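Local coordinates for WYL1 (Ruminococcus sp., PDB 6OAW), which belongs to the Type VI-D CRISPR-Cas system as an accessory WYL-domain protein and probably modulates the activity of its effector nuclease, at residues S61-A66 with D143-D148; A89-Q94 with K155-T160. One frame throughout, in Å; residues are numbered along the deposited sequence.

In the fold
From the N terminus, the chain passes through helix 55-71, which carries 61-66, then reaches 89-94 at the start of helix 92-96, runs on through helix 104-122 and strand 131-136, and returns with helices 139-145 and 151-156. Contact 1 closes a loop of 76 residues by bringing 143-148 against helix 55-71; contact 2 closes one of 60 by bringing 155-160 against 89-94. The four segments alternate along the chain, so the two closures cross rather than nest. Their centres lie about 12 Å apart, and Phe90 joins them by packing on Phe63 and Ala66. Helix 161-172, next in the chain, packs on both contacts within this N-terminal helical region.

Contact 1 of 2, residues S61-A66 with D143-D148; sequences SIFDSA and DTLSSD
Phe63 reaches from helix 55-71 to the last turn of helix 139-145, where its ring meets one methyl from each of two consecutive residues. Phe63 CZ, at the far end of the ring, lies 4.0 Å from Leu145 CD2, which approaches obliquely. Thr144 CG2 sits at the ring edge, close to the ring plane, 4.2 Å from Phe63 CE1. The Phe63 side chain extends with CG anti to the backbone N (chi1 -175°), a torsion that carries the ring out from its helix to this neighbour; Asp64 OD1 lies at another part of the ring edge, in plane. Strand 23-28, helix 30-44 and helix 55-71 succeed one another in an order consistent with a ribbon-helix-helix element, and the contact joins the last of these helices to the later helical part of the chain. Thr144 turns its methyl to the phenylalanine while its OG1 bonds to Asp140 O, one turn back in its own helix. Its carbonyl receives two donors from the segment that leaves the helix: Ser147 N at 3.1 Å and Ser147 OG at 2.8 Å from Thr144 O, the hydroxyl tilted 18° from the carbonyl plane. This double grip ties the chain beyond the helix back to the residue that touches Phe63. Leu145 also packs on Leu161 and Leu10, while the Phe63 ring meets Phe90 edge-to-face and touches Tyr169 of helix 161-172.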
loop_
_atom_site.group_PDB
_atom_site.type_symbol
_atom_site.label_atom_id
_atom_site.label_comp_id
_atom_site.label_asym_id
_atom_site.label_seq_id
_atom_site.Cartn_x
_atom_site.Cartn_y
_atom_site.Cartn_z
ATOM N N SER B 61 7.225 -3.851 -21.406
ATOM C CA SER B 61 6.203 -4.834 -20.968
ATOM C C SER B 61 5.144 -4.118 -20.134
ATOM O O SER B 61 3.951 -4.399 -20.315
ATOM C CB SER B 61 6.809 -5.948 -20.163
ATOM O OG SER B 61 7.663 -6.722 -20.964
ATOM N N ILE B 62 5.572 -3.278 -19.198
ATOM C CA ILE B 62 4.638 -2.550 -18.295
ATOM C C ILE B 62 3.748 -1.672 -19.177
ATOM O O ILE B 62 2.513 -1.774 -19.058
ATOM C CB ILE B 62 5.392 -1.721 -17.250
ATOM C CG1 ILE B 62 6.149 -2.620 -16.271
ATOM C CG2 ILE B 62 4.432 -0.783 -16.521
ATOM C CD1 ILE B 62 7.061 -1.865 -15.340
ATOM N N PHE B 63 4.372 -0.858 -20.035
ATOM C CA PHE B 63 3.665 0.035 -20.968
ATOM C C PHE B 63 2.692 -0.793 -21.806
ATOM O O PHE B 63 1.536 -0.390 -21.840
ATOM C CB PHE B 63 4.621 0.849 -21.833
ATOM C CG PHE B 63 3.885 1.832 -22.692
ATOM C CD1 PHE B 63 3.317 1.421 -23.886
ATOM C CD2 PHE B 63 3.684 3.126 -22.254
ATOM C CE1 PHE B 63 2.556 2.302 -24.628
ATOM C CE2 PHE B 63 2.943 4.018 -23.015
ATOM C CZ PHE B 63 2.389 3.603 -24.202
ATOM N N ASP B 64 3.109 -1.912 -22.399
ATOM C CA ASP B 64 2.295 -2.694 -23.366
ATOM C C ASP B 64 1.061 -3.244 -22.648
ATOM O O ASP B 64 -0.084 -3.118 -23.184
ATOM C CB ASP B 64 3.086 -3.827 -24.024
ATOM C CG ASP B 64 4.068 -3.347 -25.084
ATOM O OD1 ASP B 64 3.986 -2.166 -25.461
ATOM O OD2 ASP B 64 4.911 -4.147 -25.507
ATOM N N SER B 65 1.263 -3.817 -21.467
ATOM C CA SER B 65 0.158 -4.378 -20.666
ATOM C C SER B 65 -0.844 -3.291 -20.283
ATOM O O SER B 65 -2.054 -3.505 -20.497
ATOM C CB SER B 65 0.721 -5.087 -19.481
ATOM O OG SER B 65 1.438 -6.207 -19.950
ATOM N N ALA B 66 -0.380 -2.198 -19.692
ATOM C CA ALA B 66 -1.256 -1.121 -19.191
ATOM C C ALA B 66 -2.027 -0.518 -20.374
ATOM O O ALA B 66 -3.215 -0.234 -20.218
ATOM C CB ALA B 66 -0.437 -0.075 -18.477
ATOM N N ASP B 143 5.909 2.889 -33.060
ATOM C CA ASP B 143 4.694 2.908 -33.923
ATOM C C ASP B 143 3.449 3.126 -33.052
ATOM O O ASP B 143 2.551 3.818 -33.530
ATOM C CB ASP B 143 4.636 1.671 -34.828
ATOM C CG ASP B 143 5.701 1.693 -35.913
ATOM O OD1 ASP B 143 6.212 2.794 -36.224
ATOM O OD2 ASP B 143 6.029 0.616 -36.432
ATOM N N THR B 144 3.416 2.628 -31.815
ATOM C CA THR B 144 2.310 2.919 -30.853
ATOM C C THR B 144 2.355 4.402 -30.465
ATOM O O THR B 144 1.313 5.057 -30.524
ATOM C CB THR B 144 2.360 2.002 -29.623
ATOM O OG1 THR B 144 2.198 0.655 -30.060
ATOM C CG2 THR B 144 1.290 2.320 -28.604
ATOM N N LEU B 145 3.527 4.926 -30.108
ATOM C CA LEU B 145 3.657 6.319 -29.611
ATOM C C LEU B 145 3.485 7.329 -30.752
ATOM O O LEU B 145 3.360 8.533 -30.444
ATOM C CB LEU B 145 5.021 6.474 -28.946
ATOM C CG LEU B 145 5.212 5.698 -27.650
ATOM C CD1 LEU B 145 6.634 5.859 -27.158
ATOM C CD2 LEU B 145 4.263 6.175 -26.581
ATOM N N SER B 146 3.485 6.884 -32.010
ATOM C CA SER B 146 3.261 7.765 -33.189
ATOM C C SER B 146 1.875 7.505 -33.800
ATOM O O SER B 146 1.555 8.155 -34.808
ATOM C CB SER B 146 4.364 7.580 -34.220
ATOM O OG SER B 146 4.414 6.223 -34.637
ATOM N N SER B 147 1.090 6.571 -33.250
ATOM C CA SER B 147 -0.243 6.194 -33.792
ATOM C C SER B 147 -1.284 7.215 -33.347
ATOM O O SER B 147 -0.975 8.044 -32.473
ATOM C CB SER B 147 -0.661 4.813 -33.368
ATOM O OG SER B 147 -1.009 4.812 -32.000
ATOM N N ASP B 148 -2.489 7.095 -33.897
ATOM C CA ASP B 148 -3.646 7.960 -33.556
ATOM C C ASP B 148 -4.414 7.344 -32.376
ATOM O O ASP B 148 -5.470 7.867 -32.036
ATOM C CB ASP B 148 -4.501 8.190 -34.813
ATOM C CG ASP B 148 -3.766 8.951 -35.909
ATOM O OD1 ASP B 148 -3.093 9.949 -35.565
ATOM O OD2 ASP B 148 -3.838 8.528 -37.094
#

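Contact 2 of 2, residues A89-Q94 with K155-T160; sequences AFVEWQ and KVYSLT
Tyr157 points its hydroxyl at the backbone of Ala89 and donates a short hydrogen bond, with Tyr157 OH 2.6 Å from Ala89 O. Its CG lies anti to its own carbonyl carbon (chi1 -59°), which sends the ring toward 89-94. The hydroxyl lies in the carbonyl plane, on a lone pair, with a C=O...donor angle of 109°, and the oxygen in turn lies at the edge of the tyrosine ring, in its plane. Ala89 CB is 3.4 Å from Tyr157 OH, so the phenol end rests against the methyl as well as the carbonyl. Beside this bond the two valines meet at a slant: Val156 CG2 touches both branches of Val91, and its separation from Val91 CG2 is 3.9 Å. The other methyl of Val156, CG1, stands 3.7 Å above the centre of one face of the Tyr157 ring and helps hold that ring in place. A phenylalanine in place of Tyr157 would probably leave Ala89 O, in this buried contact, without its hydroxyl donor. Tyr157 comes just where helix 151-156 ends in a Schellman motif, with Ser158 at positive phi and Leu159 N bonded to Asn154 O. Within 89-94, Gln94 NE2 reaches back to Phe90 O over 2.8 Å in a nearly straight bond (165°), bracing the bend before helix 92-96. Glu153 of helix 151-156 accepts from Val91 N and Glu92 N, Phe164 and Ala167 of helix 161-172 pack on Tyr157, and Phe90, pointing away from 155-160, packs between helices 55-71 and 161-172.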
loop_
_atom_site.group_PDB
_atom_site.type_symbol
_atom_site.label_atom_id
_atom_site.label_comp_id
_atom_site.label_asym_id
_atom_site.label_seq_id
_atom_site.Cartn_x
_atom_site.Cartn_y
_atom_site.Cartn_z
ATOM N N ALA B 89 -2.734 6.922 -15.483
ATOM C CA ALA B 89 -1.934 7.615 -16.523
ATOM C C ALA B 89 -2.522 7.384 -17.917
ATOM O O ALA B 89 -2.283 8.244 -18.795
ATOM C CB ALA B 89 -0.495 7.180 -16.495
ATOM N N PHE B 90 -3.207 6.259 -18.124
ATOM C CA PHE B 90 -3.943 5.975 -19.380
ATOM C C PHE B 90 -5.353 6.578 -19.262
ATOM O O PHE B 90 -5.965 6.517 -18.196
ATOM C CB PHE B 90 -3.917 4.482 -19.713
ATOM C CG PHE B 90 -2.571 4.041 -20.230
ATOM C CD1 PHE B 90 -2.206 4.245 -21.560
ATOM C CD2 PHE B 90 -1.625 3.500 -19.361
ATOM C CE1 PHE B 90 -0.956 3.848 -22.023
ATOM C CE2 PHE B 90 -0.380 3.113 -19.826
ATOM C CZ PHE B 90 -0.051 3.276 -21.150
ATOM N N VAL B 91 -5.833 7.147 -20.359
ATOM C CA VAL B 91 -6.962 8.122 -20.349
ATOM C C VAL B 91 -8.127 7.556 -21.168
ATOM O O VAL B 91 -9.252 7.760 -20.742
ATOM C CB VAL B 91 -6.537 9.522 -20.836
ATOM C CG1 VAL B 91 -7.618 10.543 -20.546
ATOM C CG2 VAL B 91 -5.229 9.995 -20.215
ATOM N N GLU B 92 -7.877 6.855 -22.274
ATOM C CA GLU B 92 -8.937 6.226 -23.106
ATOM C C GLU B 92 -9.998 5.531 -22.226
ATOM O O GLU B 92 -11.183 5.821 -22.387
ATOM C CB GLU B 92 -8.309 5.254 -24.094
ATOM C CG GLU B 92 -9.327 4.491 -24.927
ATOM C CD GLU B 92 -9.573 5.053 -26.291
ATOM O OE1 GLU B 92 -10.624 5.734 -26.468
ATOM O OE2 GLU B 92 -8.716 4.800 -27.171
ATOM N N TRP B 93 -9.598 4.648 -21.316
ATOM C CA TRP B 93 -10.574 3.899 -20.493
ATOM C C TRP B 93 -11.396 4.889 -19.668
ATOM O O TRP B 93 -12.573 4.574 -19.391
ATOM C CB TRP B 93 -9.927 2.820 -19.620
ATOM C CG TRP B 93 -9.135 3.325 -18.460
ATOM C CD1 TRP B 93 -7.791 3.578 -18.446
ATOM C CD2 TRP B 93 -9.593 3.526 -17.110
ATOM N NE1 TRP B 93 -7.403 3.988 -17.201
ATOM C CE2 TRP B 93 -8.480 3.952 -16.357
ATOM C CE3 TRP B 93 -10.826 3.374 -16.455
ATOM C CZ2 TRP B 93 -8.574 4.245 -14.996
ATOM C CZ3 TRP B 93 -10.928 3.682 -15.111
ATOM C CH2 TRP B 93 -9.813 4.116 -14.391
ATOM N N GLN B 94 -10.785 5.990 -19.227
ATOM C CA GLN B 94 -11.449 6.935 -18.295
ATOM C C GLN B 94 -12.494 7.720 -19.081
ATOM O O GLN B 94 -13.522 8.016 -18.501
ATOM C CB GLN B 94 -10.465 7.858 -17.584
ATOM C CG GLN B 94 -9.468 7.085 -16.763
ATOM C CD GLN B 94 -8.590 7.981 -15.948
ATOM O OE1 GLN B 94 -9.073 8.680 -15.062
ATOM N NE2 GLN B 94 -7.288 7.904 -16.200
ATOM N N LYS B 155 -3.561 14.859 -25.427
ATOM C CA LYS B 155 -4.206 16.088 -24.903
ATOM C C LYS B 155 -3.838 16.280 -23.432
ATOM O O LYS B 155 -3.429 17.390 -23.065
ATOM C CB LYS B 155 -5.728 16.019 -25.071
ATOM C CG LYS B 155 -6.261 16.301 -26.476
ATOM C CD LYS B 155 -7.784 16.225 -26.506
ATOM C CE LYS B 155 -8.373 16.239 -27.901
ATOM N NZ LYS B 155 -9.119 17.489 -28.152
ATOM N N VAL B 156 -3.947 15.229 -22.619
ATOM C CA VAL B 156 -3.648 15.301 -21.153
ATOM C C VAL B 156 -2.183 15.693 -20.934
ATOM O O VAL B 156 -1.930 16.505 -20.012
ATOM C CB VAL B 156 -3.999 13.991 -20.434
ATOM C CG1 VAL B 156 -3.369 13.930 -19.046
ATOM C CG2 VAL B 156 -5.526 13.832 -20.328
ATOM N N TYR B 157 -1.262 15.133 -21.720
ATOM C CA TYR B 157 0.204 15.296 -21.491
ATOM C C TYR B 157 0.770 16.336 -22.479
ATOM O O TYR B 157 2.003 16.432 -22.573
ATOM C CB TYR B 157 0.884 13.924 -21.542
ATOM C CG TYR B 157 0.355 12.950 -20.517
ATOM C CD1 TYR B 157 0.529 13.175 -19.157
ATOM C CD2 TYR B 157 -0.322 11.808 -20.900
ATOM C CE1 TYR B 157 0.047 12.296 -18.201
ATOM C CE2 TYR B 157 -0.835 10.927 -19.957
ATOM C CZ TYR B 157 -0.634 11.164 -18.608
ATOM O OH TYR B 157 -1.132 10.304 -17.678
ATOM N N SER B 158 -0.105 17.110 -23.145
ATOM C CA SER B 158 0.249 18.161 -24.137
ATOM C C SER B 158 1.362 17.663 -25.071
ATOM O O SER B 158 2.411 18.317 -25.116
ATOM C CB SER B 158 0.656 19.437 -23.433
ATOM O OG SER B 158 -0.350 19.828 -22.508
ATOM N N LEU B 159 1.171 16.511 -25.726
ATOM C CA LEU B 159 2.083 15.950 -26.766
ATOM C C LEU B 159 3.503 15.708 -26.214
ATOM O O LEU B 159 4.410 15.528 -27.036
ATOM C CB LEU B 159 2.129 16.927 -27.949
ATOM C CG LEU B 159 0.766 17.281 -28.553
ATOM C CD1 LEU B 159 0.813 18.563 -29.371
ATOM C CD2 LEU B 159 0.236 16.139 -29.401
ATOM N N THR B 160 3.715 15.662 -24.895
ATOM C CA THR B 160 5.075 15.570 -24.300
ATOM C C THR B 160 5.330 14.153 -23.793
ATOM O O THR B 160 4.854 13.825 -22.686
ATOM C CB THR B 160 5.250 16.594 -23.182
ATOM O OG1 THR B 160 4.792 17.855 -23.675
ATOM C CG2 THR B 160 6.688 16.680 -22.734
#